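Local coordinates for RahU protein (Pseudomonas aeruginosa PAO1, PDB 6ZC2) that belongs to the aegerolysin family and interacts with the membrane sphingolipid ceramide phosphorylethanolamine, at residues A[22-28]-A[73-79]. Numbering follows the deposited sequence.
Sequences IRNATLQ and QGSFDCY
Strands 22-27 and 73-79 run antiparallel (158°), axes 4.7 Å apart at closest. Ile22 and Cys78 form a non-hydrogen-bonded pair; Ile22 CG2 lies 3.9 Å from Phe76 CD1 (Phe76 chi1 p), on the face turned to Ile60 of strand 58-63. Arg23 and Asp77 exchange two backbone hydrogen bonds (Arg23 N to Asp77 O 3.0 Å, Asp77 N to Arg23 O 2.8 Å), while the Arg23 guanidinium leads off to Asn51. Asn24 (63°/36°, left-handed) and Ala25 together oppose Phe76, a beta bulge shifting the register by one. With both chi1 m, Asn24 ND2 donates to Asp77 OD2 (2.9 Å); a water bridges Asn24 O (2.8 Å), Ser75 OG (2.8 Å) and Asp77 OD1 (3.1 Å), the last also hydrogen-bonded to Thr87. Ala25 CB packs 4.1 Å from Phe76 CB. Thr26 N to Ser75 O and Ser75 N to Thr26 O, both 2.9 Å, restore the pairing. Leu27 faces Gly74 (CA-CA 4.1 Å), where a CB would clash with Leu27 CD2. Gln28 N closes on Gln73 O (2.8 Å) at the corner. Such bulged antiparallel pairing, apolar inside, builds one sheet of the aegerolysin beta-sandwich.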
ATOM      1  N   ILE A  22      -6.671   7.595  -3.284  1.00  7.97           N
ATOM      2  CA  ILE A  22      -5.973   7.057  -2.120  1.00  7.97           C
ATOM      3  C   ILE A  22      -6.258   8.004  -0.961  1.00  7.58           C
ATOM      4  O   ILE A  22      -5.920   9.189  -1.033  1.00  8.49           O
ATOM      5  CB  ILE A  22      -4.457   6.967  -2.372  1.00  8.52           C
ATOM      6  CG1 ILE A  22      -4.148   6.189  -3.660  1.00  9.11           C
ATOM      7  CG2 ILE A  22      -3.746   6.384  -1.143  1.00  8.73           C
ATOM      8  CD1 ILE A  22      -4.569   4.732  -3.634  1.00 10.34           C
ATOM      9  N   ARG A  23      -6.891   7.497   0.100  1.00  8.48           N
ATOM     10  CA  ARG A  23      -7.316   8.339   1.215  1.00  8.49           C
ATOM     11  C   ARG A  23      -6.964   7.658   2.532  1.00  8.47           C
ATOM     12  O   ARG A  23      -6.733   6.447   2.587  1.00  9.47           O
ATOM     13  CB  ARG A  23      -8.840   8.616   1.190  1.00  8.74           C
ATOM     14  CG  ARG A  23      -9.378   9.185  -0.127  1.00  8.85           C
ATOM     15  CD  ARG A  23      -8.896  10.618  -0.397  1.00  9.80           C
ATOM     16  NE  ARG A  23      -9.355  11.075  -1.707  1.00  9.99           N
ATOM     17  CZ  ARG A  23      -8.603  11.189  -2.807  1.00  9.16           C
ATOM     18  NH1 ARG A  23      -7.287  10.943  -2.809  1.00 10.06           N
ATOM     19  NH2 ARG A  23      -9.187  11.576  -3.931  1.00 10.77           N
ATOM     20  N   ASN A  24      -6.956   8.446   3.611  1.00  8.72           N
ATOM     21  CA  ASN A  24      -6.940   7.894   4.964  1.00  9.48           C
ATOM     22  C   ASN A  24      -5.678   7.078   5.245  1.00  9.79           C
ATOM     23  O   ASN A  24      -5.716   6.070   5.954  1.00 12.13           O
ATOM     24  CB  ASN A  24      -8.193   7.061   5.236  1.00 10.08           C
ATOM     25  CG  ASN A  24      -9.472   7.808   4.921  1.00  9.93           C
ATOM     26  OD1 ASN A  24      -9.508   9.041   4.916  1.00 11.24           O
ATOM     27  ND2 ASN A  24     -10.545   7.063   4.679  1.00  9.84           N
ATOM     28  N   ALA A  25      -4.550   7.510   4.692  1.00 10.15           N
ATOM     29  CA  ALA A  25      -3.299   6.801   4.933  1.00 11.98           C
ATOM     30  C   ALA A  25      -2.866   6.998   6.381  1.00 12.70           C
ATOM     31  O   ALA A  25      -3.028   8.080   6.948  1.00 15.78           O
ATOM     32  CB  ALA A  25      -2.216   7.301   3.980  1.00 13.24           C
ATOM     33  N   THR A  26      -2.342   5.938   6.993  1.00 11.87           N
ATOM     34  CA  THR A  26      -1.906   5.993   8.382  0.58 13.56           C
ATOM     35  C   THR A  26      -0.694   5.093   8.559  1.00 11.82           C
ATOM     36  O   THR A  26      -0.523   4.100   7.846  1.00 12.49           O
ATOM     37  CB  THR A  26      -2.986   5.549   9.389  0.58 17.48           C
ATOM     38  OG1 THR A  26      -3.294   4.165   9.189  0.58 18.07           O
ATOM     39  CG2 THR A  26      -4.263   6.389   9.286  0.58 19.07           C
ATOM     40  N   LEU A  27       0.154   5.462   9.519  1.00 11.38           N
ATOM     41  CA  LEU A  27       1.328   4.678   9.876  1.00 11.58           C
ATOM     42  C   LEU A  27       1.354   4.481  11.379  1.00 12.79           C
ATOM     43  O   LEU A  27       1.255   5.451  12.136  1.00 15.17           O
ATOM     44  CB  LEU A  27       2.619   5.385   9.474  1.00 13.05           C
ATOM     45  CG  LEU A  27       2.859   5.509   7.975  1.00 13.81           C
ATOM     46  CD1 LEU A  27       3.997   6.468   7.727  1.00 16.02           C
ATOM     47  CD2 LEU A  27       3.137   4.141   7.344  1.00 15.56           C
ATOM     48  N   GLN A  28       1.494   3.229  11.807  1.00 13.30           N
ATOM     49  CA  GLN A  28       1.837   2.953  13.194  1.00 14.50           C
ATOM     50  C   GLN A  28       3.342   3.022  13.412  1.00 14.15           C
ATOM     51  O   GLN A  28       3.787   3.427  14.491  1.00 16.41           O
ATOM     52  CB  GLN A  28       1.317   1.571  13.590  1.00 15.90           C
ATOM     53  CG  GLN A  28      -0.203   1.450  13.656  0.75 16.60           C
ATOM     54  CD  GLN A  28      -0.867   1.395  12.285  0.60 18.33           C
ATOM     55  OE1 GLN A  28      -0.536   0.548  11.452  0.60 18.95           O
ATOM     56  NE2 GLN A  28      -1.822   2.289  12.054  0.60 19.90           N
ATOM     57  N   GLN A  73       4.621  -0.302   9.403  1.00 11.24           N
ATOM     58  CA  GLN A  73       3.285  -0.864   9.575  1.00 11.43           C
ATOM     59  C   GLN A  73       2.280   0.259   9.366  1.00 10.32           C
ATOM     60  O   GLN A  73       2.411   1.321   9.983  1.00 11.78           O
ATOM     61  CB  GLN A  73       3.127  -1.449  10.983  1.00 12.98           C
ATOM     62  CG  GLN A  73       1.757  -2.049  11.236  1.00 14.84           C
ATOM     63  CD  GLN A  73       1.634  -2.651  12.615  1.00 17.82           C
ATOM     64  OE1 GLN A  73       2.310  -2.222  13.550  1.00 20.22           O
ATOM     65  NE2 GLN A  73       0.784  -3.662  12.750  1.00 19.73           N
ATOM     66  N   GLY A  74       1.290   0.030   8.507  1.00 10.42           N
ATOM     67  CA  GLY A  74       0.331   1.082   8.216  1.00 10.49           C
ATOM     68  C   GLY A  74      -0.754   0.606   7.273  1.00  9.89           C
ATOM     69  O   GLY A  74      -0.922  -0.595   7.044  1.00 10.42           O
ATOM     70  N   SER A  75      -1.498   1.573   6.730  1.00  9.61           N
ATOM     71  CA  SER A  75      -2.607   1.264   5.833  1.00  9.41           C
ATOM     72  C   SER A  75      -2.959   2.477   4.981  1.00  9.74           C
ATOM     73  O   SER A  75      -2.563   3.609   5.280  1.00 10.60           O
ATOM     74  CB  SER A  75      -3.849   0.824   6.610  1.00 11.82           C
ATOM     75  OG  SER A  75      -4.366   1.892   7.375  1.00 14.43           O
ATOM     76  N   PHE A  76      -3.728   2.222   3.919  1.00  9.39           N
ATOM     77  CA  PHE A  76      -4.396   3.274   3.161  1.00  9.16           C
ATOM     78  C   PHE A  76      -5.709   2.727   2.607  1.00  9.05           C
ATOM     79  O   PHE A  76      -5.856   1.517   2.398  1.00  9.53           O
ATOM     80  CB  PHE A  76      -3.525   3.893   2.043  1.00  9.76           C
ATOM     81  CG  PHE A  76      -3.068   2.910   0.990  1.00  9.68           C
ATOM     82  CD1 PHE A  76      -3.869   2.605  -0.111  1.00  9.87           C
ATOM     83  CD2 PHE A  76      -1.820   2.304   1.094  1.00 10.21           C
ATOM     84  CE1 PHE A  76      -3.435   1.695  -1.077  1.00 10.60           C
ATOM     85  CE2 PHE A  76      -1.387   1.398   0.138  1.00 10.94           C
ATOM     86  CZ  PHE A  76      -2.191   1.095  -0.950  1.00 11.06           C
ATOM     87  N   ASP A  77      -6.665   3.626   2.370  1.00  8.89           N
ATOM     88  CA  ASP A  77      -7.948   3.264   1.780  1.00  8.46           C
ATOM     89  C   ASP A  77      -7.962   3.608   0.290  1.00  8.49           C
ATOM     90  O   ASP A  77      -7.282   4.536  -0.166  1.00  9.30           O
ATOM     91  CB  ASP A  77      -9.116   3.983   2.472  1.00  9.49           C
ATOM     92  CG  ASP A  77      -9.360   3.506   3.890  1.00 10.67           C
ATOM     93  OD1 ASP A  77      -8.753   2.495   4.306  1.00 12.63           O
ATOM     94  OD2 ASP A  77     -10.152   4.172   4.594  1.00 11.13           O
ATOM     95  N   CYS A  78      -8.765   2.850  -0.461  1.00  8.73           N
ATOM     96  CA  CYS A  78      -9.017   3.094  -1.876  1.00  8.24           C
ATOM     97  C   CYS A  78     -10.486   3.454  -2.059  1.00  7.86           C
ATOM     98  O   CYS A  78     -11.366   2.746  -1.547  1.00  8.73           O
ATOM     99  CB  CYS A  78      -8.691   1.838  -2.700  1.00  9.43           C
ATOM    100  SG  CYS A  78      -6.949   1.358  -2.647  1.00  9.91           S
ATOM    101  N   TYR A  79     -10.744   4.545  -2.794  1.00  7.97           N
ATOM    102  CA  TYR A  79     -12.092   5.044  -3.053  1.00  8.33           C
ATOM    103  C   TYR A  79     -12.364   5.181  -4.552  1.00  7.85           C
ATOM    104  O   TYR A  79     -11.489   5.583  -5.325  1.00  8.72           O
ATOM    105  CB  TYR A  79     -12.311   6.419  -2.370  1.00  8.78           C
ATOM    106  CG  TYR A  79     -12.765   6.304  -0.933  1.00  8.50           C
ATOM    107  CD1 TYR A  79     -11.864   6.074   0.102  1.00  9.25           C
ATOM    108  CD2 TYR A  79     -14.111   6.381  -0.615  1.00  8.75           C
ATOM    109  CE1 TYR A  79     -12.295   5.938   1.414  1.00  9.54           C
ATOM    110  CE2 TYR A  79     -14.559   6.240   0.689  1.00  8.85           C
ATOM    111  CZ  TYR A  79     -13.649   6.024   1.700  1.00  9.51           C
ATOM    112  OH  TYR A  79     -14.098   5.884   2.991  1.00 11.58           O
TER
HETATM  113  O   HOH W   1      -6.283   3.301   5.936  1.00 17.09           O